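Local coordinates for protein glucose-6-phosphate isomerase (Plasmodium falciparum, PDB 3QKI) that probably catalyses the reversible conversion of alpha-D-glucose 6-phosphate into beta-D-fructose 6-phosphate, an early step of glycolysis, at residues Val169-Ile174 with Leu244-Ser249; Lys250-Ala255 with Lys290-Phe295; Met282-Thr287 with Asp300-Phe305. One frame throughout, in Å; residues are numbered along the deposited sequence.

Contact 1. Residues Val169-Ile174 with Leu244-Ser249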
# COMPACT_ATOMS: atom_id res chain seq x y z
N VAL A 169 -22.32 -9.38 2.07
CA VAL A 169 -21.46 -10.55 1.97
C VAL A 169 -20.18 -10.27 2.75
O VAL A 169 -19.46 -9.32 2.44
CB VAL A 169 -21.16 -10.96 0.50
CG1 VAL A 169 -20.34 -12.23 0.47
CG2 VAL A 169 -22.45 -11.14 -0.31
N ILE A 170 -19.92 -11.05 3.80
CA ILE A 170 -18.67 -10.96 4.54
C ILE A 170 -17.80 -12.14 4.08
O ILE A 170 -18.17 -13.29 4.31
CB ILE A 170 -18.83 -10.94 6.08
CG1 ILE A 170 -19.77 -9.82 6.54
CG2 ILE A 170 -17.44 -10.87 6.77
CD1 ILE A 170 -19.99 -9.77 8.06
N CYS A 171 -16.68 -11.85 3.39
CA CYS A 171 -15.71 -12.88 2.97
C CYS A 171 -14.65 -12.98 4.04
O CYS A 171 -14.01 -11.98 4.36
CB CYS A 171 -15.08 -12.57 1.62
SG CYS A 171 -16.26 -12.52 0.27
N ILE A 172 -14.50 -14.18 4.62
CA ILE A 172 -13.51 -14.41 5.68
C ILE A 172 -12.42 -15.28 5.09
O ILE A 172 -12.69 -16.41 4.67
CB ILE A 172 -14.13 -15.01 6.95
CG1 ILE A 172 -15.43 -14.27 7.39
CG2 ILE A 172 -13.09 -15.07 8.08
CD1 ILE A 172 -16.13 -14.89 8.60
N GLY A 173 -11.21 -14.73 5.04
CA GLY A 173 -10.05 -15.43 4.50
C GLY A 173 -8.79 -14.60 4.60
O GLY A 173 -8.87 -13.37 4.71
N ILE A 174 -7.63 -15.26 4.59
CA ILE A 174 -6.34 -14.58 4.68
C ILE A 174 -5.56 -14.73 3.36
O ILE A 174 -5.83 -15.66 2.59
CB ILE A 174 -5.52 -15.05 5.91
CG1 ILE A 174 -5.06 -16.53 5.76
CG2 ILE A 174 -6.28 -14.80 7.24
CD1 ILE A 174 -4.05 -16.96 6.77
N LEU A 244 -24.80 -12.66 4.30
CA LEU A 244 -24.27 -13.96 3.90
C LEU A 244 -22.78 -13.95 4.29
O LEU A 244 -22.08 -12.97 4.05
CB LEU A 244 -24.43 -14.19 2.39
CG LEU A 244 -23.98 -15.58 1.89
CD1 LEU A 244 -24.90 -16.68 2.36
CD2 LEU A 244 -23.84 -15.60 0.40
N VAL A 245 -22.31 -15.02 4.95
CA VAL A 245 -20.93 -15.14 5.37
C VAL A 245 -20.25 -16.25 4.56
O VAL A 245 -20.73 -17.39 4.54
CB VAL A 245 -20.86 -15.38 6.89
CG1 VAL A 245 -19.44 -15.56 7.37
CG2 VAL A 245 -21.55 -14.24 7.66
N ILE A 246 -19.14 -15.92 3.89
CA ILE A 246 -18.35 -16.88 3.10
C ILE A 246 -17.02 -17.11 3.80
O ILE A 246 -16.24 -16.17 3.94
CB ILE A 246 -18.17 -16.45 1.62
CG1 ILE A 246 -19.52 -16.10 0.96
CG2 ILE A 246 -17.37 -17.52 0.81
CD1 ILE A 246 -19.42 -15.57 -0.49
N ILE A 247 -16.76 -18.36 4.25
CA ILE A 247 -15.52 -18.73 4.93
C ILE A 247 -14.62 -19.46 3.92
O ILE A 247 -14.98 -20.52 3.40
CB ILE A 247 -15.80 -19.55 6.21
CG1 ILE A 247 -16.83 -18.82 7.12
CG2 ILE A 247 -14.49 -19.78 6.98
CD1 ILE A 247 -17.65 -19.77 8.01
N ILE A 248 -13.45 -18.86 3.63
CA ILE A 248 -12.51 -19.37 2.63
C ILE A 248 -11.26 -19.89 3.29
O ILE A 248 -10.47 -19.12 3.84
CB ILE A 248 -12.22 -18.31 1.54
CG1 ILE A 248 -13.54 -17.79 0.90
CG2 ILE A 248 -11.30 -18.96 0.45
CD1 ILE A 248 -13.57 -16.41 0.58
N SER A 249 -11.08 -21.23 3.24
CA SER A 249 -9.93 -21.93 3.83
C SER A 249 -9.92 -23.34 3.30
O SER A 249 -10.86 -24.10 3.57
CB SER A 249 -10.02 -21.95 5.36
OG SER A 249 -9.03 -22.81 5.91
O HOH W 1 -8.05 -18.20 4.69
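Val169 and Ile246 meet on one face of the sheet, where the CD1 methyl of Ile246 lies against CG1 of Val169 at 3.6 Å. The branch that does the touching is set by its torsion: CG1 of Val169 stands opposite the backbone N (chi1 -176°), which carries it over toward the isoleucine. Further along this face Ile248 sends its CD1 toward CB of Cys171, 4.3 Å away; Cys171 lies between the two isoleucine ends, its SG more loosely near Ile246 CD1. From helix 318-328, Ile326 packs on Val169 and Pro323 on Cys171 and Ile246. These are neighbouring strands in the parallel five-stranded sheet of an SIS (sugar isomerase) domain, the alpha-beta-alpha fold of phosphoglucose isomerases. The opposite face is filled in the same way: Ile172 reaches back along the strand, its CD1 settling on CG1 of Val245 at 3.6 Å and more loosely on CG1 of Ile247, while Val245 and Ile172 also meet helix 255-268. Between the two faces, Ile170 N and Ile172 N donate to Leu244 O and Ile246 O, the latter at 2.7 Å, and Ile246 N and Ile248 N donate back to Ile170 O and Ile172 O. Past Gly173 a water joins the two chains, accepting from Ile174 N at 3.0 Å and donating to Ile248 O at 2.7 Å, close to the sugar-phosphate-binding Ser249.

Contact 2. Residues Lys250-Ala255 with Lys290-Phe295; sequences KTFTTA and KLTDEF
Phe252, Leu291 and Thr292 carry this contact, in which the loop that follows strand 243-248 packs against helix 289-295 at the C-terminal edge of the parallel sheet of an SIS domain. That loop binds the sugar phosphate: Lys250, Thr251 and Thr254 contact beta-D-fructose 6-phosphate when it is present. Phe252, by contrast, turns into the protein and is buried. Its backbone takes up positive phi (65°), a left-handed conformation, and its ring ends between the helix and the sheet. Thr292 lies over one ring face, with CG2 3.6 Å from the centroid and almost exactly on the ring normal, a well-centred CH-pi contact. The torsion of Thr292 explains the division of labour: with chi1 at 58° the methyl is turned to the phenyl ring while OG1 is given to the carbonyl O of Leu289 in the preceding turn. At the rim of the same ring, CB of Phe295 approaches CE2 of Phe252 near the ring plane, 3.8 Å away. The two phenyl groups form a T-shaped pair, the edge of Phe252 directed at the face of Phe295, with centroids 5.7 Å apart and planes at 86°. Ile247 and Ala284 of the sheet and Met258 of helix 255-268 are among the residues that also pack on Phe252. Leu291 holds the outer side of the contact, its CB set 4.0 Å from CB of Phe252. Its branched end lies against the loop backbone, CD1 of Leu291 coming to 3.9 Å from the carbonyl O of Phe252.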
# COMPACT_ATOMS: atom_id res chain seq x y z
N LYS A 250 -8.84 -23.73 2.59
CA LYS A 250 -8.75 -25.10 2.05
C LYS A 250 -8.93 -26.17 3.16
O LYS A 250 -9.77 -27.06 3.03
CB LYS A 250 -7.42 -25.28 1.30
CG LYS A 250 -7.26 -26.63 0.59
CD LYS A 250 -8.17 -26.80 -0.61
CE LYS A 250 -7.66 -27.84 -1.59
NZ LYS A 250 -7.75 -29.23 -1.06
N THR A 251 -8.17 -26.05 4.26
CA THR A 251 -8.20 -27.00 5.38
C THR A 251 -9.35 -26.79 6.37
O THR A 251 -9.67 -27.70 7.13
CB THR A 251 -6.87 -26.93 6.13
OG1 THR A 251 -6.70 -25.62 6.68
CG2 THR A 251 -5.68 -27.31 5.25
N PHE A 252 -9.89 -25.55 6.44
CA PHE A 252 -10.91 -25.14 7.41
C PHE A 252 -10.32 -25.20 8.81
O PHE A 252 -11.07 -25.34 9.78
CB PHE A 252 -12.25 -25.92 7.25
CG PHE A 252 -13.44 -24.99 7.18
CD1 PHE A 252 -13.55 -24.05 6.16
CD2 PHE A 252 -14.47 -25.07 8.12
CE1 PHE A 252 -14.66 -23.21 6.09
CE2 PHE A 252 -15.58 -24.21 8.05
CZ PHE A 252 -15.65 -23.28 7.05
N THR A 253 -8.97 -25.07 8.92
CA THR A 253 -8.24 -25.06 10.20
C THR A 253 -7.34 -23.84 10.32
O THR A 253 -6.78 -23.61 11.39
CB THR A 253 -7.44 -26.35 10.44
OG1 THR A 253 -6.45 -26.48 9.43
CG2 THR A 253 -8.31 -27.59 10.52
N THR A 254 -7.18 -23.05 9.24
CA THR A 254 -6.35 -21.82 9.25
C THR A 254 -6.66 -20.99 10.50
O THR A 254 -7.80 -20.56 10.66
CB THR A 254 -6.69 -20.98 8.02
OG1 THR A 254 -6.80 -21.82 6.89
CG2 THR A 254 -5.68 -19.88 7.78
N ALA A 255 -5.67 -20.81 11.39
CA ALA A 255 -5.85 -20.14 12.69
C ALA A 255 -6.63 -18.82 12.67
O ALA A 255 -7.64 -18.71 13.37
CB ALA A 255 -4.51 -19.99 13.40
N LYS A 290 -15.55 -32.66 6.49
CA LYS A 290 -15.76 -33.06 7.88
C LYS A 290 -15.89 -31.80 8.76
O LYS A 290 -16.79 -31.70 9.59
CB LYS A 290 -14.56 -33.92 8.35
CG LYS A 290 -14.60 -34.32 9.83
CD LYS A 290 -13.26 -34.86 10.30
CE LYS A 290 -13.30 -35.42 11.70
NZ LYS A 290 -13.25 -34.34 12.73
N LEU A 291 -14.96 -30.84 8.56
CA LEU A 291 -14.91 -29.59 9.34
C LEU A 291 -15.97 -28.58 8.98
O LEU A 291 -16.53 -27.95 9.88
CB LEU A 291 -13.51 -29.02 9.43
CG LEU A 291 -12.51 -29.88 10.25
CD1 LEU A 291 -11.23 -29.18 10.40
CD2 LEU A 291 -13.03 -30.19 11.66
N THR A 292 -16.34 -28.49 7.70
CA THR A 292 -17.45 -27.61 7.29
C THR A 292 -18.76 -28.13 7.91
O THR A 292 -19.56 -27.35 8.42
CB THR A 292 -17.51 -27.44 5.76
OG1 THR A 292 -17.66 -28.73 5.16
CG2 THR A 292 -16.29 -26.72 5.20
N ASP A 293 -18.93 -29.47 7.92
CA ASP A 293 -20.08 -30.14 8.52
C ASP A 293 -20.17 -29.80 10.02
O ASP A 293 -21.21 -29.34 10.48
CB ASP A 293 -19.97 -31.66 8.33
CG ASP A 293 -21.19 -32.27 7.71
OD1 ASP A 293 -21.67 -31.75 6.66
OD2 ASP A 293 -21.68 -33.28 8.26
N GLU A 294 -19.04 -29.94 10.74
CA GLU A 294 -18.94 -29.65 12.17
C GLU A 294 -19.27 -28.19 12.47
O GLU A 294 -19.86 -27.89 13.52
CB GLU A 294 -17.51 -29.94 12.66
CG GLU A 294 -17.46 -31.19 13.51
CD GLU A 294 -16.08 -31.82 13.65
OE1 GLU A 294 -15.93 -33.00 13.24
OE2 GLU A 294 -15.17 -31.16 14.19
N PHE A 295 -18.91 -27.29 11.54
CA PHE A 295 -19.14 -25.86 11.66
C PHE A 295 -20.63 -25.53 11.50
O PHE A 295 -21.07 -24.45 11.89
CB PHE A 295 -18.27 -25.09 10.64
CG PHE A 295 -18.01 -23.65 11.04
CD1 PHE A 295 -16.96 -23.34 11.90
CD2 PHE A 295 -18.83 -22.63 10.59
CE1 PHE A 295 -16.74 -22.01 12.30
CE2 PHE A 295 -18.63 -21.31 11.03
CZ PHE A 295 -17.57 -21.02 11.86

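Contact 3. Residues Met282-Thr287 with Asp300-Phe305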
# COMPACT_ATOMS: atom_id res chain seq x y z
N MET A 282 -24.49 -19.05 5.91
CA MET A 282 -23.08 -19.47 5.89
C MET A 282 -22.72 -20.33 4.72
O MET A 282 -23.42 -21.29 4.39
CB MET A 282 -22.73 -20.22 7.18
CG MET A 282 -23.05 -19.44 8.43
SD MET A 282 -22.39 -20.23 9.89
CE MET A 282 -21.02 -19.19 10.17
N VAL A 283 -21.62 -19.98 4.06
CA VAL A 283 -21.05 -20.76 2.97
C VAL A 283 -19.55 -20.99 3.19
O VAL A 283 -18.88 -20.20 3.88
CB VAL A 283 -21.49 -20.40 1.52
CG1 VAL A 283 -22.70 -19.51 1.49
CG2 VAL A 283 -20.37 -19.83 0.69
N ALA A 284 -19.03 -22.10 2.66
CA ALA A 284 -17.60 -22.34 2.78
C ALA A 284 -16.97 -22.60 1.44
O ALA A 284 -17.59 -23.19 0.56
CB ALA A 284 -17.33 -23.52 3.70
N VAL A 285 -15.72 -22.16 1.28
CA VAL A 285 -14.93 -22.47 0.10
C VAL A 285 -13.80 -23.25 0.73
O VAL A 285 -12.97 -22.67 1.44
CB VAL A 285 -14.46 -21.25 -0.72
CG1 VAL A 285 -13.53 -21.68 -1.83
CG2 VAL A 285 -15.67 -20.49 -1.30
N SER A 286 -13.88 -24.60 0.62
CA SER A 286 -12.97 -25.52 1.30
C SER A 286 -13.11 -26.95 0.74
O SER A 286 -14.06 -27.25 0.01
CB SER A 286 -13.37 -25.59 2.78
OG SER A 286 -12.50 -26.40 3.56
N THR A 287 -12.21 -27.86 1.18
CA THR A 287 -12.34 -29.29 0.80
C THR A 287 -12.49 -30.13 2.03
O THR A 287 -12.72 -31.34 1.93
CB THR A 287 -11.17 -29.74 -0.04
OG1 THR A 287 -9.97 -29.44 0.67
CG2 THR A 287 -11.17 -29.08 -1.39
N ASP A 300 -24.66 -28.32 0.39
CA ASP A 300 -24.89 -27.55 -0.82
C ASP A 300 -24.15 -26.23 -0.77
O ASP A 300 -24.07 -25.53 -1.78
CB ASP A 300 -26.38 -27.27 -1.00
CG ASP A 300 -27.21 -28.49 -1.35
OD1 ASP A 300 -28.46 -28.39 -1.29
OD2 ASP A 300 -26.61 -29.55 -1.69
N ASN A 301 -23.66 -25.86 0.44
CA ASN A 301 -23.02 -24.56 0.67
C ASN A 301 -21.48 -24.63 0.76
O ASN A 301 -20.83 -23.66 1.18
CB ASN A 301 -23.68 -23.88 1.89
CG ASN A 301 -25.03 -23.26 1.58
OD1 ASN A 301 -25.73 -23.64 0.63
ND2 ASN A 301 -25.38 -22.21 2.29
N VAL A 302 -20.91 -25.74 0.30
CA VAL A 302 -19.46 -25.94 0.29
C VAL A 302 -19.00 -26.03 -1.15
O VAL A 302 -19.46 -26.90 -1.91
CB VAL A 302 -18.95 -27.13 1.14
CG1 VAL A 302 -17.43 -27.16 1.16
CG2 VAL A 302 -19.50 -27.07 2.56
N PHE A 303 -18.11 -25.11 -1.52
CA PHE A 303 -17.59 -24.99 -2.88
C PHE A 303 -16.12 -25.42 -2.87
O PHE A 303 -15.31 -24.92 -2.09
CB PHE A 303 -17.79 -23.56 -3.39
CG PHE A 303 -19.26 -23.19 -3.49
CD1 PHE A 303 -19.98 -22.80 -2.37
CD2 PHE A 303 -19.94 -23.29 -4.70
CE1 PHE A 303 -21.33 -22.46 -2.47
CE2 PHE A 303 -21.29 -22.97 -4.79
CZ PHE A 303 -21.98 -22.56 -3.68
N GLU A 304 -15.80 -26.40 -3.68
CA GLU A 304 -14.47 -26.96 -3.68
C GLU A 304 -13.47 -26.28 -4.62
O GLU A 304 -13.82 -25.58 -5.57
CB GLU A 304 -14.54 -28.51 -3.87
CG GLU A 304 -14.32 -29.03 -5.28
CD GLU A 304 -14.72 -30.46 -5.57
OE1 GLU A 304 -13.81 -31.30 -5.79
OE2 GLU A 304 -15.94 -30.73 -5.67
N PHE A 305 -12.20 -26.47 -4.28
CA PHE A 305 -11.02 -26.10 -5.06
C PHE A 305 -9.96 -27.17 -4.82
O PHE A 305 -10.21 -28.09 -4.05
CB PHE A 305 -10.60 -24.63 -4.91
CG PHE A 305 -9.98 -24.17 -3.62
CD1 PHE A 305 -10.75 -24.08 -2.46
CD2 PHE A 305 -8.69 -23.68 -3.60
CE1 PHE A 305 -10.20 -23.57 -1.29
CE2 PHE A 305 -8.14 -23.17 -2.42
CZ PHE A 305 -8.89 -23.12 -1.27
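Residues Ala284 to Ser286 and Asn301 to Phe303 run parallel, bonded alternately from Asn301 O to Ala284 N (2.8 Å), from Ala284 O to Phe303 N, and, longer and more bent, from Phe303 O to Ser286 N. Strand 302-303 is an edge strand of the sheet within this chain, and helix 289-295 joins it to strand 282-285 in a beta-alpha-beta unit. The side chain of Asn301 adds a further bond: its amide ND2 gives a straight bond to Met282 O (3.0 Å, 171° at the hydrogen). The acceptor lies in the amide plane of Asn301, whereas the donor stands above the plane of the Met282 carbonyl. With chi1 at -77°, CG sits beside the backbone N of Asn301, which brings the amide across to the neighbouring chain. Val283 lies beside it, its CB 3.3 Å from Asn301 O. On the face that carries Val285 and Phe303, the carbonyl O of Ala284 comes to the edge of the phenyl ring, while helices 135-154 and 318-328 pack over this side. Beyond the strand, Phe305 crosses Val285 at about a right angle, CD1 of Phe305 touching CG1 of Val285 at 3.7 Å; Phe305 N and O are buried without a partner in the model. On the other face Ala284 CB faces Val302 CG2 at 4.3 Å, Val302 CG1 packs on Ser286 O, and Val302 also touches Thr292 and Leu289. Ser286 OG bonds with Asn288 N and with the carbonyls of Ser249 and Lys250, which must share its one proton. Thr287 OG1 pairs with NZ of the ligand-binding Lys250, consistent with a fixed position for that ammonium group.

Overall arrangement
The three contacts lie in one parallel sheet and its immediate surroundings, with centres 10 to 12 Å apart. Across the sheet the order is 219-223, 168-172, 243-248, 282-285, 302-303: contact 1 joins the second and third strands and contact 3 the fourth and fifth, linked by Val245 O to Val283 N and Ile247 O to Val285 N. Along the chain contact 1 closes before the others open, whereas contacts 2 and 3 interleave, helix 289-295 lying between the strands of contact 3. Contact 2 packs the loop after strand 243-248 against that helix, and Phe252 and Phe295 meet Ile247. The binding residues Ser249, Lys250, Thr251 and Thr254 thus lie just beyond the C-terminal end of strand 243-248.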